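Local coordinates for protein kinase A regulatory subunit, putative (Trypanosoma cruzi, PDB 6HYI), which is a putative regulatory subunit of protein kinase A with two cyclic nucleotide-binding domains, and binds inosine in this structure, at residues I192-E197 and V245-A250; V210-R215 and K223-T228. All coordinates share one frame; numbering follows the deposited sequence.

Interaction 1: I192-E197 and V245-A250; sequences IIHYGE and VADVVA. With NOS (inosine), chain C.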
ATOM      1  N   ILE A 192      15.967   0.768  13.789  1.00 13.65           N
ATOM      2  CA  ILE A 192      14.830   0.876  12.885  1.00 15.46           C
ATOM      3  C   ILE A 192      13.809  -0.196  13.197  1.00 15.78           C
ATOM      4  O   ILE A 192      12.605   0.069  13.258  1.00 16.51           O
ATOM      5  CB  ILE A 192      15.347   0.762  11.450  1.00 13.89           C
ATOM      6  CG1 ILE A 192      16.363   1.873  11.179  1.00 16.68           C
ATOM      7  CG2 ILE A 192      14.179   0.798  10.440  1.00 15.16           C
ATOM      8  CD1 ILE A 192      17.064   1.740   9.853  1.00 22.83           C
ATOM      9  N   ILE A 193      14.277  -1.417  13.424  1.00 14.64           N
ATOM     10  CA  ILE A 193      13.439  -2.538  13.830  1.00 13.61           C
ATOM     11  C   ILE A 193      14.090  -3.171  15.040  1.00 15.40           C
ATOM     12  O   ILE A 193      15.320  -3.277  15.103  1.00 15.45           O
ATOM     13  CB  ILE A 193      13.325  -3.574  12.694  1.00 14.61           C
ATOM     14  CG1 ILE A 193      12.587  -2.954  11.511  1.00 15.58           C
ATOM     15  CG2 ILE A 193      12.626  -4.837  13.178  1.00 15.56           C
ATOM     16  CD1 ILE A 193      12.668  -3.794  10.240  1.00 16.06           C
ATOM     17  N   HIS A 194      13.274  -3.556  16.015  1.00 13.67           N
ATOM     18  CA  HIS A 194      13.730  -4.323  17.158  1.00 12.90           C
ATOM     19  C   HIS A 194      13.277  -5.763  17.010  1.00 16.73           C
ATOM     20  O   HIS A 194      12.158  -6.036  16.556  1.00 14.72           O
ATOM     21  CB  HIS A 194      13.147  -3.788  18.474  1.00 16.47           C
ATOM     22  CG  HIS A 194      13.876  -2.606  19.024  1.00 18.04           C
ATOM     23  ND1 HIS A 194      14.916  -2.729  19.921  1.00 19.61           N
ATOM     24  CD2 HIS A 194      13.711  -1.281  18.812  1.00 17.35           C
ATOM     25  CE1 HIS A 194      15.362  -1.526  20.237  1.00 18.59           C
ATOM     26  NE2 HIS A 194      14.650  -0.629  19.577  1.00 18.30           N
ATOM     27  N   TYR A 195      14.157  -6.672  17.414  1.00 14.97           N
ATOM     28  CA  TYR A 195      13.841  -8.092  17.495  1.00 14.85           C
ATOM     29  C   TYR A 195      12.612  -8.331  18.366  1.00 16.87           C
ATOM     30  O   TYR A 195      12.451  -7.724  19.429  1.00 18.99           O
ATOM     31  CB  TYR A 195      15.052  -8.810  18.103  1.00 16.88           C
ATOM     32  CG  TYR A 195      14.845 -10.275  18.309  1.00 17.92           C
ATOM     33  CD1 TYR A 195      14.223 -10.739  19.451  1.00 21.67           C
ATOM     34  CD2 TYR A 195      15.251 -11.197  17.349  1.00 21.37           C
ATOM     35  CE1 TYR A 195      14.014 -12.079  19.648  1.00 26.13           C
ATOM     36  CE2 TYR A 195      15.037 -12.557  17.541  1.00 20.77           C
ATOM     37  CZ  TYR A 195      14.416 -12.975  18.690  1.00 20.59           C
ATOM     38  OH  TYR A 195      14.190 -14.314  18.930  1.00 27.68           O
ATOM     39  N   GLY A 196      11.730  -9.220  17.896  1.00 15.48           N
ATOM     40  CA  GLY A 196      10.607  -9.653  18.700  1.00 18.70           C
ATOM     41  C   GLY A 196       9.370  -8.784  18.648  1.00 20.73           C
ATOM     42  O   GLY A 196       8.447  -9.028  19.439  1.00 26.00           O
ATOM     43  N   GLU A 197       9.313  -7.797  17.754  1.00 18.68           N
ATOM     44  CA  GLU A 197       8.190  -6.882  17.560  1.00 24.22           C
ATOM     45  C   GLU A 197       7.186  -7.477  16.575  1.00 18.31           C
ATOM     46  O   GLU A 197       7.505  -8.365  15.797  1.00 16.28           O
ATOM     47  CB  GLU A 197       8.639  -5.566  16.903  1.00 32.85           C
ATOM     48  CG  GLU A 197       9.784  -4.769  17.509  1.00 44.75           C
ATOM     49  CD  GLU A 197       9.918  -3.368  16.869  1.00 42.14           C
ATOM     50  OE1 GLU A 197       9.548  -2.382  17.542  1.00 52.06           O
ATOM     51  OE2 GLU A 197      10.370  -3.243  15.697  1.00 24.89           O
ATOM     52  N   VAL A 245      12.536 -11.119  13.647  1.00 15.43           N
ATOM     53  CA  VAL A 245      13.556 -12.075  14.042  1.00 17.23           C
ATOM     54  C   VAL A 245      14.949 -11.473  14.022  1.00 18.22           C
ATOM     55  O   VAL A 245      15.938 -12.194  14.143  1.00 17.64           O
ATOM     56  CB  VAL A 245      13.478 -13.371  13.211  1.00 18.73           C
ATOM     57  CG1 VAL A 245      12.098 -14.049  13.399  1.00 25.28           C
ATOM     58  CG2 VAL A 245      13.755 -13.087  11.762  1.00 19.11           C
ATOM     59  N   ALA A 246      15.048 -10.158  13.905  1.00 15.40           N
ATOM     60  CA  ALA A 246      16.327  -9.487  13.969  1.00 15.26           C
ATOM     61  C   ALA A 246      16.062  -8.037  14.320  1.00 14.77           C
ATOM     62  O   ALA A 246      14.973  -7.506  14.058  1.00 17.02           O
ATOM     63  CB  ALA A 246      17.060  -9.580  12.629  1.00 17.54           C
ATOM     64  N   ASP A 247      17.066  -7.406  14.919  1.00 13.57           N
ATOM     65  CA  ASP A 247      17.119  -5.956  14.950  1.00 14.56           C
ATOM     66  C   ASP A 247      17.666  -5.457  13.625  1.00 14.60           C
ATOM     67  O   ASP A 247      18.442  -6.143  12.953  1.00 16.21           O
ATOM     68  CB  ASP A 247      18.104  -5.481  16.013  1.00 15.70           C
ATOM     69  CG  ASP A 247      17.803  -6.025  17.382  1.00 17.09           C
ATOM     70  OD1 ASP A 247      16.693  -5.771  17.894  1.00 17.73           O
ATOM     71  OD2 ASP A 247      18.692  -6.698  17.953  1.00 18.82           O
ATOM     72  N   VAL A 248      17.282  -4.243  13.254  1.00 13.74           N
ATOM     73  CA  VAL A 248      17.927  -3.540  12.154  1.00 14.24           C
ATOM     74  C   VAL A 248      18.337  -2.187  12.700  1.00 14.12           C
ATOM     75  O   VAL A 248      17.490  -1.437  13.204  1.00 15.78           O
ATOM     76  CB  VAL A 248      17.018  -3.385  10.926  1.00 15.12           C
ATOM     77  CG1 VAL A 248      17.763  -2.652   9.833  1.00 17.00           C
ATOM     78  CG2 VAL A 248      16.560  -4.760  10.425  1.00 15.73           C
ATOM     79  N   VAL A 249      19.637  -1.904  12.657  1.00 14.47           N
ATOM     80  CA  VAL A 249      20.232  -0.748  13.321  1.00 15.26           C
ATOM     81  C   VAL A 249      20.903   0.123  12.269  1.00 16.09           C
ATOM     82  O   VAL A 249      21.648  -0.382  11.424  1.00 16.53           O
ATOM     83  CB  VAL A 249      21.263  -1.208  14.367  1.00 15.37           C
ATOM     84  CG1 VAL A 249      21.824  -0.013  15.129  1.00 17.89           C
ATOM     85  CG2 VAL A 249      20.627  -2.221  15.315  1.00 16.56           C
ATOM     86  N   ALA A 250      20.676   1.433  12.344  1.00 16.04           N
ATOM     87  CA  ALA A 250      21.364   2.351  11.449  1.00 14.60           C
ATOM     88  C   ALA A 250      22.847   2.383  11.791  1.00 17.60           C
ATOM     89  O   ALA A 250      23.210   2.566  12.954  1.00 19.84           O
ATOM     90  CB  ALA A 250      20.768   3.754  11.593  1.00 16.12           C
TER
HETATM   91  N9  NOS C 602      16.340  -9.994   8.294  1.00 14.89           N
HETATM   92  C4  NOS C 602      17.222 -10.384   7.498  1.00 16.23           C
HETATM   93  N3  NOS C 602      17.889  -9.844   6.490  1.00 17.39           N
HETATM   94  C2  NOS C 602      18.829 -10.582   5.848  1.00 20.70           C
HETATM   95  N1  NOS C 602      19.094 -11.865   6.205  1.00 18.57           N
HETATM   96  C6  NOS C 602      18.442 -12.442   7.191  1.00 17.83           C
HETATM   97  O6  NOS C 602      18.711 -13.591   7.453  1.00 18.75           O
HETATM   98  C5  NOS C 602      17.499 -11.700   7.860  1.00 18.05           C
HETATM   99  N7  NOS C 602      16.625 -11.963   8.964  1.00 17.31           N
HETATM  100  C8  NOS C 602      15.923 -10.814   9.145  1.00 17.96           C
HETATM  101  C5' NOS C 602      13.363  -8.150  10.824  1.00 16.67           C
HETATM  102  O5' NOS C 602      13.346  -9.546  11.065  1.00 17.25           O
HETATM  103  C4' NOS C 602      13.932  -7.837   9.466  1.00 15.73           C
HETATM  104  O4' NOS C 602      15.366  -8.121   9.444  1.00 16.76           O
HETATM  105  C1' NOS C 602      15.695  -8.688   8.225  1.00 18.23           C
HETATM  106  C2' NOS C 602      14.512  -8.582   7.309  1.00 14.24           C
HETATM  107  O2' NOS C 602      14.477  -7.315   6.656  1.00 16.04           O
HETATM  108  C3' NOS C 602      13.389  -8.675   8.319  1.00 14.57           C
HETATM  109  O3' NOS C 602      12.145  -8.224   7.823  1.00 14.40           O
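The carbonyl oxygen of V248 is gripped by two neighbouring amides of the facing strand. I192 N approaches it at 2.7 Å, nearly along the C=O axis but with a bent N-H (142°), whereas I193 N lies in the carbonyl plane on a lone pair and gives a straighter bond. V248 returns one bond, from its N to I193 O at 2.9 Å; the CA-H of D247 also leans on I193 O. With I192 and I193 both set against V248, the antiparallel pairing carries a classic beta bulge at the corner of the chain. I193 and V248 point their side chains the same way: I193 CD1 meets V248 CG2 at 4.0 Å, and that methyl also rests against the ribose O4' of inosine.

Beyond the bulge a side chain takes over the pairing. OD1 of D247 receives the amide of Y195 at 2.7 Å in an almost straight bond (172°), met from above the carboxylate plane. Its other oxygen, OD2, is engaged by R215 in a salt bridge, so both carboxylate oxygens have partners. The CG of Y195 lies anti to the backbone N (chi1 177°), which sets the ring beside the V245-A246 backbone, with CD2 3.4 Å from the carbonyl carbon of V245. Within the type II turn from H194 to E197, H194 N donates to E197 OE2 at 2.9 Å, although the placing of the E197 side chain is somewhat doubtful. V245 O accepts from the hydroxyl of Y286, and V245 N donates to O5' of inosine at 3.1 Å. Bulge, turn and amide together form the ribose side of a nucleoside site, where V245 N meets O5' and V248 CG2 lies by O4'.

Interaction 2: V210-R215 and K223-T228; sequences VEVIGR and KVCEFT. With NOS (inosine), chain C.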
ATOM      1  N   VAL A 210      22.528   0.066   7.030  1.00 16.08           N
ATOM      2  CA  VAL A 210      21.985  -0.544   8.236  1.00 16.55           C
ATOM      3  C   VAL A 210      22.661  -1.890   8.430  1.00 16.11           C
ATOM      4  O   VAL A 210      23.176  -2.494   7.488  1.00 17.32           O
ATOM      5  CB  VAL A 210      20.461  -0.755   8.159  1.00 16.61           C
ATOM      6  CG1 VAL A 210      19.752   0.575   7.901  1.00 16.19           C
ATOM      7  CG2 VAL A 210      20.117  -1.769   7.049  1.00 17.01           C
ATOM      8  N   GLU A 211      22.624  -2.371   9.666  1.00 15.56           N
ATOM      9  CA  GLU A 211      23.075  -3.714  10.000  1.00 17.86           C
ATOM     10  C   GLU A 211      21.912  -4.529  10.547  1.00 16.84           C
ATOM     11  O   GLU A 211      21.094  -4.027  11.325  1.00 17.44           O
ATOM     12  CB  GLU A 211      24.263  -3.694  10.981  1.00 20.41           C
ATOM     13  CG  GLU A 211      24.014  -3.060  12.334  1.00 24.13           C
ATOM     14  CD  GLU A 211      25.267  -3.067  13.218  1.00 29.35           C
ATOM     15  OE1 GLU A 211      25.251  -2.443  14.301  1.00 32.92           O
ATOM     16  OE2 GLU A 211      26.270  -3.697  12.825  1.00 33.82           O
ATOM     17  N   VAL A 212      21.842  -5.785  10.130  1.00 15.48           N
ATOM     18  CA  VAL A 212      20.843  -6.729  10.615  1.00 15.62           C
ATOM     19  C   VAL A 212      21.493  -7.550  11.720  1.00 16.84           C
ATOM     20  O   VAL A 212      22.536  -8.179  11.499  1.00 17.30           O
ATOM     21  CB  VAL A 212      20.350  -7.635   9.480  1.00 15.99           C
ATOM     22  CG1 VAL A 212      19.343  -8.651  10.003  1.00 19.43           C
ATOM     23  CG2 VAL A 212      19.746  -6.780   8.386  1.00 17.61           C
ATOM     24  N   ILE A 213      20.869  -7.561  12.895  1.00 14.29           N
ATOM     25  CA  ILE A 213      21.417  -8.219  14.083  1.00 14.28           C
ATOM     26  C   ILE A 213      20.439  -9.297  14.530  1.00 16.59           C
ATOM     27  O   ILE A 213      19.360  -8.996  15.064  1.00 16.55           O
ATOM     28  CB  ILE A 213      21.711  -7.222  15.214  1.00 15.49           C
ATOM     29  CG1 ILE A 213      22.591  -6.085  14.677  1.00 18.20           C
ATOM     30  CG2 ILE A 213      22.383  -7.929  16.411  1.00 17.53           C
ATOM     31  CD1 ILE A 213      22.952  -5.052  15.711  1.00 27.74           C
ATOM     32  N   GLY A 214      20.804 -10.555  14.309  1.00 16.55           N
ATOM     33  CA  GLY A 214      19.979 -11.668  14.717  1.00 16.22           C
ATOM     34  C   GLY A 214      20.338 -12.124  16.111  1.00 15.32           C
ATOM     35  O   GLY A 214      21.000 -11.425  16.880  1.00 16.16           O
ATOM     36  N   ARG A 215      19.865 -13.318  16.444  1.00 16.64           N
ATOM     37  CA  ARG A 215      20.232 -13.991  17.678  1.00 16.46           C
ATOM     38  C   ARG A 215      20.807 -15.351  17.318  1.00 18.63           C
ATOM     39  O   ARG A 215      20.223 -16.079  16.502  1.00 19.59           O
ATOM     40  CB  ARG A 215      19.015 -14.157  18.589  1.00 18.07           C
ATOM     41  CG  ARG A 215      18.352 -12.830  18.976  1.00 18.26           C
ATOM     42  CD  ARG A 215      19.275 -11.957  19.819  1.00 19.46           C
ATOM     43  NE  ARG A 215      18.605 -10.727  20.241  1.00 19.54           N
ATOM     44  CZ  ARG A 215      18.634  -9.578  19.562  1.00 16.85           C
ATOM     45  NH1 ARG A 215      19.315  -9.471  18.424  1.00 18.55           N
ATOM     46  NH2 ARG A 215      17.977  -8.524  20.033  1.00 19.06           N
ATOM     47  N   LYS A 223      25.764 -10.451  14.172  1.00 19.38           N
ATOM     48  CA  LYS A 223      25.580  -9.670  12.959  1.00 21.18           C
ATOM     49  C   LYS A 223      25.309 -10.600  11.787  1.00 20.11           C
ATOM     50  O   LYS A 223      26.074 -11.541  11.538  1.00 25.61           O
ATOM     51  CB  LYS A 223      26.794  -8.792  12.671  1.00 24.27           C
ATOM     52  CG  LYS A 223      26.578  -7.910  11.446  1.00 28.27           C
ATOM     53  CD  LYS A 223      27.681  -6.889  11.294  1.00 32.72           C
ATOM     54  CE  LYS A 223      27.501  -6.091  10.015  1.00 33.80           C
ATOM     55  NZ  LYS A 223      28.653  -5.165   9.807  1.00 41.41           N
ATOM     56  N   VAL A 224      24.222 -10.339  11.071  1.00 17.09           N
ATOM     57  CA  VAL A 224      23.805 -11.165   9.947  1.00 17.28           C
ATOM     58  C   VAL A 224      24.317 -10.616   8.623  1.00 19.53           C
ATOM     59  O   VAL A 224      24.935 -11.339   7.842  1.00 24.46           O
ATOM     60  CB  VAL A 224      22.268 -11.316   9.943  1.00 18.93           C
ATOM     61  CG1 VAL A 224      21.818 -12.043   8.686  1.00 22.01           C
ATOM     62  CG2 VAL A 224      21.815 -12.065  11.197  1.00 19.81           C
ATOM     63  N   CYS A 225      24.045  -9.348   8.338  1.00 16.88           N
ATOM     64  CA  CYS A 225      24.457  -8.726   7.081  1.00 19.87           C
ATOM     65  C   CYS A 225      24.231  -7.230   7.212  1.00 20.66           C
ATOM     66  O   CYS A 225      23.791  -6.736   8.251  1.00 19.82           O
ATOM     67  CB  CYS A 225      23.655  -9.264   5.899  1.00 18.88           C
ATOM     68  SG  CYS A 225      21.908  -8.825   5.989  1.00 22.38           S
ATOM     69  N   GLU A 226      24.551  -6.511   6.142  1.00 17.00           N
ATOM     70  CA  GLU A 226      24.218  -5.103   6.005  1.00 17.56           C
ATOM     71  C   GLU A 226      23.316  -4.916   4.798  1.00 17.74           C
ATOM     72  O   GLU A 226      23.250  -5.764   3.904  1.00 21.17           O
ATOM     73  CB  GLU A 226      25.470  -4.225   5.841  1.00 18.47           C
ATOM     74  CG  GLU A 226      26.329  -4.185   7.094  1.00 21.93           C
ATOM     75  CD  GLU A 226      27.520  -3.258   6.975  1.00 33.81           C
ATOM     76  OE1 GLU A 226      28.206  -3.045   7.997  1.00 40.70           O
ATOM     77  OE2 GLU A 226      27.767  -2.744   5.868  1.00 32.23           O
ATOM     78  N   PHE A 227      22.604  -3.790   4.796  1.00 18.28           N
ATOM     79  CA  PHE A 227      21.851  -3.340   3.634  1.00 16.38           C
ATOM     80  C   PHE A 227      22.125  -1.857   3.445  1.00 18.16           C
ATOM     81  O   PHE A 227      22.537  -1.159   4.373  1.00 17.36           O
ATOM     82  CB  PHE A 227      20.341  -3.553   3.818  1.00 17.49           C
ATOM     83  CG  PHE A 227      19.908  -4.995   3.744  1.00 17.05           C
ATOM     84  CD1 PHE A 227      20.015  -5.711   2.563  1.00 19.78           C
ATOM     85  CD2 PHE A 227      19.365  -5.625   4.853  1.00 19.05           C
ATOM     86  CE1 PHE A 227      19.608  -7.021   2.491  1.00 23.62           C
ATOM     87  CE2 PHE A 227      18.947  -6.928   4.783  1.00 20.50           C
ATOM     88  CZ  PHE A 227      19.065  -7.633   3.609  1.00 20.49           C
ATOM     89  N   THR A 228      21.902  -1.374   2.231  1.00 16.84           N
ATOM     90  CA  THR A 228      22.188   0.031   1.962  1.00 17.80           C
ATOM     91  C   THR A 228      21.166   0.564   0.958  1.00 17.58           C
ATOM     92  O   THR A 228      20.092  -0.017   0.780  1.00 17.03           O
ATOM     93  CB  THR A 228      23.674   0.222   1.598  1.00 23.18           C
ATOM     94  OG1 THR A 228      23.975   1.624   1.504  1.00 20.94           O
ATOM     95  CG2 THR A 228      24.007  -0.467   0.286  1.00 22.96           C
TER
HETATM   96  N9  NOS C 602      16.340  -9.994   8.294  1.00 14.89           N
HETATM   97  C4  NOS C 602      17.222 -10.384   7.498  1.00 16.23           C
HETATM   98  N3  NOS C 602      17.889  -9.844   6.490  1.00 17.39           N
HETATM   99  C2  NOS C 602      18.829 -10.582   5.848  1.00 20.70           C
HETATM  100  N1  NOS C 602      19.094 -11.865   6.205  1.00 18.57           N
HETATM  101  C6  NOS C 602      18.442 -12.442   7.191  1.00 17.83           C
HETATM  102  O6  NOS C 602      18.711 -13.591   7.453  1.00 18.75           O
HETATM  103  C5  NOS C 602      17.499 -11.700   7.860  1.00 18.05           C
HETATM  104  N7  NOS C 602      16.625 -11.963   8.964  1.00 17.31           N
HETATM  105  C8  NOS C 602      15.923 -10.814   9.145  1.00 17.96           C
HETATM  106  C5' NOS C 602      13.363  -8.150  10.824  1.00 16.67           C
HETATM  107  O5' NOS C 602      13.346  -9.546  11.065  1.00 17.25           O
HETATM  108  C4' NOS C 602      13.932  -7.837   9.466  1.00 15.73           C
HETATM  109  O4' NOS C 602      15.366  -8.121   9.444  1.00 16.76           O
HETATM  110  C1' NOS C 602      15.695  -8.688   8.225  1.00 18.23           C
HETATM  111  C2' NOS C 602      14.512  -8.582   7.309  1.00 14.24           C
HETATM  112  O2' NOS C 602      14.477  -7.315   6.656  1.00 16.04           O
HETATM  113  C3' NOS C 602      13.389  -8.675   8.319  1.00 14.57           C
HETATM  114  O3' NOS C 602      12.145  -8.224   7.823  1.00 14.40           O
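V212 sits at the tight centre of this hairpin, its two methyls parting between ligand and protein. CG1, anti to the backbone N (chi1 178°), reaches N9 of inosine at 3.7 Å, while CG2 meets SG of C225 and, obliquely, CD2 and CE2 of the F227 ring. The ring of F227 in turn presents its rim to the purine, with N3 of inosine lying near the ring plane 3.5 Å from CE2. SG of C225 comes equally close to C2 of the base, and CG1 of V224 lies against O6 and N1. Thus V212, V224, C225 and F227 together form an apolar wall along the base. At the far end V210 CG2 packs on CB of F227, 3.7 Å away, the two side chains meeting at a slant.

Four backbone bonds hold the strands together. V210 and F227 exchange two, while V212 N donates to C225 O in an almost perfectly straight bond (177°) and V212 O accepts from V224 N at 2.8 Å. CG2 of V224 rests 3.6 Å from G214 N, close packing where a side chain on G214 would be crowded.

The face bearing E211, K223 and E226 is looser and more exposed. The fully extended chain of K223 runs roughly at right angles to E211 and brings NZ to OE1 of E226, a salt bridge of 2.8 Å within its own strand. E211 stays beyond salt-bridge range: its OE2 lies 4.1 Å from NZ of K223, a separation at which only a diffuse attraction is likely, and its nearest touch on K223 is to the methylene CD. With a mostly apolar face on the purine and an opposite face carrying E211, K223 and E226 beside I213, this is an amphipathic beta hairpin in the beta roll of a cyclic nucleotide-binding domain.

Overall arrangement
From the N terminus, the chain first passes through one cyclic nucleotide-binding domain and then enters the second, which holds both contacts. It runs through 192-197, passes through strand 201-205 of the other sheet, and folds back on itself at 210-215 and 223-228, where interaction 2 closes a short hairpin. After strand 232-233 and helix 235-240 it returns as 245-250, and interaction 1 closes the longer loop around that hairpin. The two contacts therefore nest without crossing. Strand 247-250 lies between 191-193 and 210-215: interaction 1 ties it to the former, and the bonds D247 N to I213 O and E211 N to V249 O tie it to the latter. Both contacts reach the same inosine.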